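Local coordinates for putative iron-uptake ABC transport system,periplasmic iron-binding protein (Campylobacter jejuni, PDB 3E13) that binds ferric iron in the periplasm and probably delivers it to an ABC transporter for iron uptake into the cell, at residues A[9-13]-A[99-103]; A[18-22]-A[256-262]; A[55-61]-A[234-240]. One frame throughout, in Å; residues are numbered along the deposited sequence.

Interaction 1 (A[9-13]-A[99-103]). With FE (Fe (III) ion), chain B.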
loop_
_atom_site.group_PDB
_atom_site.type_symbol
_atom_site.label_atom_id
_atom_site.label_comp_id
_atom_site.label_asym_id
_atom_site.label_seq_id
_atom_site.Cartn_x
_atom_site.Cartn_y
_atom_site.Cartn_z
ATOM N N ALA A 9 0.246 -3.381 10.260
ATOM C CA ALA A 9 0.359 -4.214 9.095
ATOM C C ALA A 9 1.372 -3.659 8.083
ATOM O O ALA A 9 1.492 -4.177 7.000
ATOM C CB ALA A 9 -1.015 -4.446 8.444
ATOM N N ARG A 10 2.084 -2.600 8.463
ATOM C CA ARG A 10 3.288 -2.192 7.742
ATOM C C ARG A 10 4.372 -3.275 7.951
ATOM O O ARG A 10 4.200 -4.204 8.771
ATOM C CB ARG A 10 3.740 -0.794 8.162
ATOM C CG ARG A 10 2.893 0.280 7.533
ATOM C CD ARG A 10 3.259 1.687 7.957
ATOM N NE ARG A 10 4.633 2.067 7.650
ATOM C CZ ARG A 10 5.029 2.705 6.496
ATOM N NH1 ARG A 10 4.166 3.018 5.527
ATOM N NH2 ARG A 10 6.317 3.044 6.365
ATOM N N HIS A 11 5.440 -3.228 7.177
ATOM C CA HIS A 11 6.405 -4.312 7.147
ATOM C C HIS A 11 7.764 -3.791 6.676
ATOM O O HIS A 11 8.372 -4.337 5.735
ATOM C CB HIS A 11 5.847 -5.433 6.237
ATOM C CG HIS A 11 5.099 -4.907 5.042
ATOM N ND1 HIS A 11 3.734 -4.709 5.043
ATOM C CD2 HIS A 11 5.538 -4.496 3.819
ATOM C CE1 HIS A 11 3.371 -4.193 3.867
ATOM N NE2 HIS A 11 4.449 -4.078 3.103
ATOM N N TYR A 12 8.209 -2.727 7.353
ATOM C CA TYR A 12 9.368 -1.949 6.927
ATOM C C TYR A 12 10.333 -1.674 8.059
ATOM O O TYR A 12 9.935 -1.314 9.172
ATOM C CB TYR A 12 8.911 -0.610 6.356
ATOM C CG TYR A 12 7.821 -0.747 5.318
ATOM C CD1 TYR A 12 6.530 -0.267 5.572
ATOM C CD2 TYR A 12 8.021 -1.442 4.151
ATOM C CE1 TYR A 12 5.509 -0.403 4.673
ATOM C CE2 TYR A 12 7.001 -1.592 3.253
ATOM C CZ TYR A 12 5.761 -1.075 3.478
ATOM O OH TYR A 12 4.795 -1.289 2.514
ATOM N N ASN A 13 11.612 -1.827 7.753
ATOM C CA ASN A 13 12.661 -1.485 8.697
ATOM C C ASN A 13 12.681 -0.027 9.061
ATOM O O ASN A 13 13.002 0.338 10.181
ATOM C CB ASN A 13 14.000 -1.876 8.112
ATOM C CG ASN A 13 14.459 -3.162 8.617
ATOM O OD1 ASN A 13 13.645 -4.077 8.858
ATOM N ND2 ASN A 13 15.754 -3.258 8.870
ATOM N N ILE A 99 -0.765 8.385 5.917
ATOM C CA ILE A 99 0.599 8.816 6.275
ATOM C C ILE A 99 1.532 8.844 5.051
ATOM O O ILE A 99 2.536 9.559 5.065
ATOM C CB ILE A 99 1.208 7.997 7.415
ATOM C CG1 ILE A 99 1.366 6.525 7.068
ATOM C CG2 ILE A 99 0.356 8.143 8.627
ATOM C CD1 ILE A 99 2.288 5.782 8.036
ATOM N N THR A 100 1.237 8.073 4.011
ATOM C CA THR A 100 1.974 8.084 2.745
ATOM C C THR A 100 1.056 7.726 1.600
ATOM O O THR A 100 -0.019 7.149 1.802
ATOM C CB THR A 100 3.126 7.057 2.693
ATOM O OG1 THR A 100 2.571 5.737 2.743
ATOM C CG2 THR A 100 4.073 7.148 3.805
ATOM N N LYS A 101 1.524 7.995 0.376
ATOM C CA LYS A 101 0.963 7.454 -0.832
ATOM C C LYS A 101 1.975 6.512 -1.491
ATOM O O LYS A 101 3.202 6.630 -1.317
ATOM C CB LYS A 101 0.606 8.562 -1.865
ATOM C CG LYS A 101 -0.564 9.407 -1.442
ATOM C CD LYS A 101 -0.543 10.811 -2.134
ATOM C CE LYS A 101 -0.960 10.723 -3.586
ATOM N NZ LYS A 101 -0.774 12.076 -4.302
ATOM N N ARG A 102 1.445 5.573 -2.247
ATOM C CA ARG A 102 2.238 4.641 -3.069
ATOM C C ARG A 102 1.452 4.313 -4.341
ATOM O O ARG A 102 0.266 4.422 -4.359
ATOM C CB ARG A 102 2.596 3.378 -2.259
ATOM C CG ARG A 102 1.381 2.667 -1.638
ATOM C CD ARG A 102 1.114 3.047 -0.147
ATOM N NE ARG A 102 2.224 2.698 0.716
ATOM C CZ ARG A 102 2.603 1.473 1.093
ATOM N NH1 ARG A 102 1.945 0.409 0.683
ATOM N NH2 ARG A 102 3.615 1.313 1.927
ATOM N N ALA A 103 2.129 3.943 -5.417
ATOM C CA ALA A 103 1.489 3.650 -6.677
ATOM C C ALA A 103 1.754 2.174 -7.042
ATOM O O ALA A 103 2.884 1.701 -6.876
ATOM C CB ALA A 103 2.043 4.575 -7.764
HETATM FE FE FE B . 4.379 -2.776 1.333
#
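The loop 9-13 and segment 99-103 keep their backbones well apart: the closest CA atoms, those of R10 and I99, are 11.4 Å from each other, so long side chains bridge the gap. R102 extends from strand 97-109 and donates from NH2 to OH of Y12 (2.9 Å, nearly straight). That phenol oxygen also binds the ferric ion at 1.9 Å, beside H11 NE2 at 2.2 Å; Y143, Y199 and Y200 complete the site. A positive charge beside the ligand oxygen is consistent with stabilising a phenolate. H11 is itself oriented by a bond from ND1 to O of A9 (3.0 Å). The guanidinium of R10 lies with one face against CD1 of I99 and brings NH1 within 4.0 Å of R102 NH2; E272 pairs with both arginines, offsetting their repulsion, and D15 also holds R10. I99 and T100 form a classic beta bulge opposite S236 of strand 233-241, while L266 of helix 260-268 touches R10 and T100.

Interaction 2 (A[18-22]-A[256-262])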
loop_
_atom_site.group_PDB
_atom_site.type_symbol
_atom_site.label_atom_id
_atom_site.label_comp_id
_atom_site.label_asym_id
_atom_site.label_seq_id
_atom_site.Cartn_x
_atom_site.Cartn_y
_atom_site.Cartn_z
ATOM N N ILE A 18 11.563 5.349 13.091
ATOM C CA ILE A 18 10.521 6.334 13.385
ATOM C C ILE A 18 10.018 6.167 14.804
ATOM O O ILE A 18 9.835 7.127 15.523
ATOM C CB ILE A 18 9.362 6.231 12.318
ATOM C CG1 ILE A 18 9.924 6.645 10.945
ATOM C CG2 ILE A 18 8.131 6.951 12.786
ATOM C CD1 ILE A 18 8.993 6.438 9.800
ATOM N N ILE A 19 9.834 4.924 15.221
ATOM C CA ILE A 19 9.294 4.650 16.514
ATOM C C ILE A 19 10.305 5.068 17.589
ATOM O O ILE A 19 9.928 5.669 18.578
ATOM C CB ILE A 19 8.865 3.165 16.609
ATOM C CG1 ILE A 19 7.538 2.960 15.810
ATOM C CG2 ILE A 19 8.740 2.753 18.070
ATOM C CD1 ILE A 19 7.275 1.522 15.450
ATOM N N LYS A 20 11.578 4.793 17.364
ATOM C CA LYS A 20 12.640 5.196 18.296
ATOM C C LYS A 20 12.664 6.683 18.451
ATOM O O LYS A 20 12.743 7.211 19.581
ATOM C CB LYS A 20 13.997 4.727 17.779
ATOM C CG LYS A 20 14.331 3.302 18.091
ATOM C CD LYS A 20 15.863 3.101 17.983
ATOM C CE LYS A 20 16.220 1.903 17.113
ATOM N NZ LYS A 20 17.653 1.551 17.298
ATOM N N LYS A 21 12.500 7.386 17.342
ATOM C CA LYS A 21 12.437 8.832 17.423
ATOM C C LYS A 21 11.248 9.319 18.235
ATOM O O LYS A 21 11.394 10.287 18.969
ATOM C CB LYS A 21 12.464 9.445 16.051
ATOM C CG LYS A 21 13.818 9.310 15.408
ATOM C CD LYS A 21 13.782 9.781 14.002
ATOM C CE LYS A 21 14.355 11.116 13.879
ATOM N NZ LYS A 21 15.835 11.203 14.285
ATOM N N PHE A 22 10.091 8.655 18.141
ATOM C CA PHE A 22 8.946 9.043 18.962
ATOM C C PHE A 22 9.235 8.836 20.458
ATOM O O PHE A 22 8.880 9.683 21.315
ATOM C CB PHE A 22 7.711 8.226 18.523
ATOM C CG PHE A 22 6.454 8.563 19.263
ATOM C CD1 PHE A 22 5.770 9.725 18.984
ATOM C CD2 PHE A 22 5.989 7.732 20.283
ATOM C CE1 PHE A 22 4.643 10.072 19.673
ATOM C CE2 PHE A 22 4.849 8.053 20.973
ATOM C CZ PHE A 22 4.175 9.190 20.676
ATOM N N PHE A 256 2.747 12.938 15.005
ATOM C CA PHE A 256 4.169 12.750 14.787
ATOM C C PHE A 256 4.429 12.122 13.397
ATOM O O PHE A 256 5.390 12.474 12.707
ATOM C CB PHE A 256 4.705 11.866 15.917
ATOM C CG PHE A 256 6.188 11.659 15.899
ATOM C CD1 PHE A 256 7.052 12.687 16.256
ATOM C CD2 PHE A 256 6.731 10.430 15.539
ATOM C CE1 PHE A 256 8.444 12.488 16.284
ATOM C CE2 PHE A 256 8.143 10.246 15.552
ATOM C CZ PHE A 256 8.966 11.293 15.912
ATOM N N MET A 257 3.558 11.222 12.958
ATOM C CA MET A 257 3.725 10.589 11.647
ATOM C C MET A 257 3.595 11.592 10.494
ATOM O O MET A 257 4.132 11.334 9.420
ATOM C CB MET A 257 2.717 9.479 11.441
ATOM C CG MET A 257 2.929 8.215 12.307
ATOM S SD MET A 257 4.563 7.556 12.262
ATOM C CE MET A 257 4.688 7.182 10.554
ATOM N N LEU A 258 2.940 12.722 10.714
ATOM C CA LEU A 258 2.829 13.779 9.687
ATOM C C LEU A 258 3.812 14.904 9.908
ATOM O O LEU A 258 3.725 15.930 9.225
ATOM C CB LEU A 258 1.373 14.294 9.580
ATOM C CG LEU A 258 0.442 13.592 8.603
ATOM C CD1 LEU A 258 0.855 13.824 7.164
ATOM C CD2 LEU A 258 0.339 12.113 8.953
ATOM N N SER A 259 4.717 14.756 10.872
ATOM C CA SER A 259 5.718 15.816 11.130
ATOM C C SER A 259 6.746 15.872 10.005
ATOM O O SER A 259 6.939 14.923 9.286
ATOM C CB SER A 259 6.391 15.584 12.474
ATOM O OG SER A 259 7.193 14.435 12.513
ATOM N N PRO A 260 7.374 17.034 9.818
ATOM C CA PRO A 260 8.369 17.199 8.759
ATOM C C PRO A 260 9.454 16.161 8.717
ATOM O O PRO A 260 9.708 15.620 7.618
ATOM C CB PRO A 260 8.921 18.599 9.042
ATOM C CG PRO A 260 7.767 19.315 9.700
ATOM C CD PRO A 260 7.092 18.277 10.558
ATOM N N GLU A 261 10.059 15.840 9.865
ATOM C CA GLU A 261 11.153 14.894 9.906
ATOM C C GLU A 261 10.724 13.486 9.533
ATOM O O GLU A 261 11.432 12.801 8.815
ATOM C CB GLU A 261 11.904 14.887 11.264
ATOM C CG GLU A 261 13.081 13.921 11.255
ATOM C CD GLU A 261 13.987 13.947 12.472
ATOM O OE1 GLU A 261 13.584 14.462 13.526
ATOM O OE2 GLU A 261 15.150 13.459 12.317
ATOM N N ILE A 262 9.529 13.099 9.970
ATOM C CA ILE A 262 9.091 11.740 9.768
ATOM C C ILE A 262 8.615 11.547 8.320
ATOM O O ILE A 262 8.887 10.506 7.705
ATOM C CB ILE A 262 8.016 11.386 10.788
ATOM C CG1 ILE A 262 8.579 11.530 12.197
ATOM C CG2 ILE A 262 7.487 9.994 10.560
ATOM C CD1 ILE A 262 9.845 10.627 12.493
HETATM O O HOH W 1 15.223 13.642 15.608
#
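I18 sits at the apolar centre, its CG2 lying 3.7 Å from SD of M257, 3.8 Å from CG2 of I262 and 4.3 Å from CE2 of F256. One methyl thus spans the break at L258 and S259. Beside it F256 lies against a turn of helix 14-26: its ring edge meets O of I18 (CE2 to O 3.5 Å), and CE2 is 3.6 Å from CB of F22. F22 turns its ring edge to the face of F256 in a T-shaped pair, centroids 5.3 Å apart and planes at 62°. Farther out, the aliphatic part of K21 covers I262 (CD to CD1 4.3 Å), and its NZ makes a salt bridge to OE2 of E261 at 3.1 Å. A water joins the same two side chains, accepting from K21 NZ and donating to E261 OE1, both at 2.8 Å. S259, N-cap of the second helix, ties the kink, its OG donating to O of F256 (2.7 Å). This is helix-to-helix packing on the outside of the sheet of the solute-binding-protein fold; F253 of helix 247-257 adds a second edge-to-face partner for F22, and V30 of strand 29-34 touches I19 and F22.

Interaction 3 (A[55-61]-A[234-240])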
loop_
_atom_site.group_PDB
_atom_site.type_symbol
_atom_site.label_atom_id
_atom_site.label_comp_id
_atom_site.label_asym_id
_atom_site.label_seq_id
_atom_site.Cartn_x
_atom_site.Cartn_y
_atom_site.Cartn_z
ATOM N N ILE A 55 -3.527 1.962 18.518
ATOM C CA ILE A 55 -3.298 2.426 17.148
ATOM C C ILE A 55 -3.330 1.208 16.218
ATOM O O ILE A 55 -2.757 0.146 16.530
ATOM C CB ILE A 55 -1.921 3.169 17.050
ATOM C CG1 ILE A 55 -1.955 4.525 17.770
ATOM C CG2 ILE A 55 -1.425 3.242 15.612
ATOM C CD1 ILE A 55 -2.632 5.620 17.002
ATOM N N PHE A 56 -3.945 1.429 15.050
ATOM C CA PHE A 56 -3.924 0.493 13.941
ATOM C C PHE A 56 -3.241 1.208 12.778
ATOM O O PHE A 56 -3.677 2.252 12.358
ATOM C CB PHE A 56 -5.369 0.048 13.583
ATOM C CG PHE A 56 -5.462 -1.008 12.477
ATOM C CD1 PHE A 56 -4.553 -2.080 12.419
ATOM C CD2 PHE A 56 -6.467 -0.952 11.505
ATOM C CE1 PHE A 56 -4.606 -3.030 11.416
ATOM C CE2 PHE A 56 -6.565 -1.932 10.530
ATOM C CZ PHE A 56 -5.642 -2.985 10.487
ATOM N N ILE A 57 -2.153 0.651 12.283
ATOM C CA ILE A 57 -1.457 1.165 11.100
ATOM C C ILE A 57 -1.544 0.127 9.974
ATOM O O ILE A 57 -1.349 -1.081 10.210
ATOM C CB ILE A 57 0.051 1.456 11.379
ATOM C CG1 ILE A 57 0.232 2.234 12.627
ATOM C CG2 ILE A 57 0.626 2.269 10.186
ATOM C CD1 ILE A 57 1.730 2.535 12.962
ATOM N N THR A 58 -1.878 0.582 8.766
ATOM C CA THR A 58 -1.963 -0.306 7.585
ATOM C C THR A 58 -1.086 0.217 6.481
ATOM O O THR A 58 -0.567 1.351 6.536
ATOM C CB THR A 58 -3.374 -0.364 7.008
ATOM O OG1 THR A 58 -3.644 0.900 6.387
ATOM C CG2 THR A 58 -4.438 -0.641 8.064
ATOM N N ALA A 59 -0.931 -0.620 5.464
ATOM C CA ALA A 59 -0.304 -0.238 4.232
ATOM C C ALA A 59 -1.357 -0.211 3.110
ATOM O O ALA A 59 -1.071 -0.476 1.946
ATOM C CB ALA A 59 0.819 -1.230 3.927
ATOM N N ASP A 60 -2.586 0.095 3.488
ATOM C CA ASP A 60 -3.735 -0.064 2.593
ATOM C C ASP A 60 -4.957 0.687 3.066
ATOM O O ASP A 60 -5.348 0.621 4.250
ATOM C CB ASP A 60 -4.049 -1.550 2.457
ATOM C CG ASP A 60 -5.265 -1.810 1.683
ATOM O OD1 ASP A 60 -6.240 -2.450 2.240
ATOM O OD2 ASP A 60 -5.346 -1.470 0.484
ATOM N N ILE A 61 -5.606 1.376 2.143
ATOM C CA ILE A 61 -6.868 2.073 2.462
ATOM C C ILE A 61 -7.954 1.094 2.914
ATOM O O ILE A 61 -8.652 1.366 3.891
ATOM C CB ILE A 61 -7.411 2.958 1.285
ATOM C CG1 ILE A 61 -8.750 3.634 1.659
ATOM C CG2 ILE A 61 -7.564 2.160 -0.040
ATOM C CD1 ILE A 61 -8.745 4.474 2.919
ATOM N N ASN A 234 -2.622 4.008 -3.699
ATOM C CA ASN A 234 -3.100 3.489 -2.431
ATOM C C ASN A 234 -2.340 4.244 -1.348
ATOM O O ASN A 234 -1.369 4.981 -1.643
ATOM C CB ASN A 234 -2.850 1.963 -2.369
ATOM C CG ASN A 234 -3.691 1.242 -1.311
ATOM O OD1 ASN A 234 -4.344 1.848 -0.445
ATOM N ND2 ASN A 234 -3.695 -0.092 -1.391
ATOM N N ILE A 235 -2.823 4.192 -0.113
ATOM C CA ILE A 235 -2.154 4.825 1.015
ATOM C C ILE A 235 -1.712 3.826 2.045
ATOM O O ILE A 235 -2.303 2.776 2.160
ATOM C CB ILE A 235 -3.087 5.892 1.683
ATOM C CG1 ILE A 235 -4.410 5.250 2.225
ATOM C CG2 ILE A 235 -3.307 7.039 0.676
ATOM C CD1 ILE A 235 -5.151 6.081 3.263
ATOM N N SER A 236 -0.701 4.198 2.822
ATOM C CA SER A 236 -0.487 3.622 4.116
ATOM C C SER A 236 -1.173 4.651 5.044
ATOM O O SER A 236 -1.188 5.874 4.785
ATOM C CB SER A 236 0.980 3.459 4.444
ATOM O OG SER A 236 1.214 3.187 5.801
ATOM N N GLY A 237 -1.769 4.175 6.116
ATOM C CA GLY A 237 -2.480 5.073 6.986
ATOM C C GLY A 237 -2.655 4.573 8.380
ATOM O O GLY A 237 -2.163 3.511 8.742
ATOM N N ILE A 238 -3.366 5.366 9.174
ATOM C CA ILE A 238 -3.309 5.186 10.625
ATOM C C ILE A 238 -4.624 5.620 11.254
ATOM O O ILE A 238 -5.331 6.482 10.746
ATOM C CB ILE A 238 -2.105 5.983 11.250
ATOM C CG1 ILE A 238 -1.844 5.627 12.723
ATOM C CG2 ILE A 238 -2.308 7.479 11.094
ATOM C CD1 ILE A 238 -0.499 6.027 13.238
ATOM N N ALA A 239 -4.973 4.937 12.333
ATOM C CA ALA A 239 -6.205 5.154 13.078
ATOM C C ALA A 239 -5.990 4.868 14.570
ATOM O O ALA A 239 -5.148 4.019 14.924
ATOM C CB ALA A 239 -7.288 4.184 12.611
ATOM N N MET A 240 -6.736 5.585 15.412
ATOM C CA MET A 240 -6.903 5.247 16.818
ATOM C C MET A 240 -7.988 4.207 16.973
ATOM O O MET A 240 -9.024 4.319 16.386
ATOM C CB MET A 240 -7.249 6.500 17.608
ATOM C CG MET A 240 -7.169 6.253 19.150
ATOM S SD MET A 240 -7.492 7.715 20.112
ATOM C CE MET A 240 -9.060 7.927 19.855
#
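Strands 55-58 and 234-240 run antiparallel, their axes 4.7 Å apart at closest and 164° between directions; the second is the antiparallel member added to the otherwise parallel strands 3-8, 29-34 and 55-58, as in periplasmic binding proteins. F56 pairs with A239 and T58 with G237 as hydrogen-bonded pairs (F56 N to A239 O and T58 N to G237 O, each 2.9 Å); non-hydrogen-bonded pairs alternate with them, I57 with I238 between and I55 with M240 at the end. On the face of I55, I57, I238 and M240, the side chain of I238 fits between the two isoleucines: its CG1 is 3.8 Å from CG2 of I55, its CD1 3.9 Å from CG1 of I57. The other face alternates large and small. F56 stands beside A239, its ring leading away from the partner strand, and T58 beside G237, where a CB would crowd CD1 of I235. After T58 the chain leaves the sheet, and A59 brings its CA within 3.9 Å of that of S236, whose OG donates to O of T58 (2.7 Å). On the side of G237, CB of I61 rests on CG1 of I235 at 3.9 Å. N234 fills the corner: OD1 accepts from I61 N and ND2 donates to D60 OD2, both 2.9 Å. D60 also bonds T146 and, as N-cap, N63 in helix 61-69. The chemistry thus changes from a greasy sheet interior at I55 to a polar clasp at D60, fixing a turn near the metal site: the side chain of A59 is about 5 Å from the bound iron (nearest atoms).

Interactions 1 and 3 are buried near the middle of the chain, their centres 8 Å apart, and share one sheet in which strands 97-109 and 233-241 are neighbours; I99 N and S236 O, 2.8 Å apart, join them, as do A9 N and I57 O at the same distance. Interaction 2 lies farther out, partly buried, and pairs helices through oily side chains with a wet salt bridge at its rim. It reaches the others by packing alone: M257 CE on I99 CD1 (3.7 Å) and M257 CG on I238 CD1 (4.2 Å). Backbone bonding dominates interaction 3, whereas charged side chains and metal ligands dominate interaction 1.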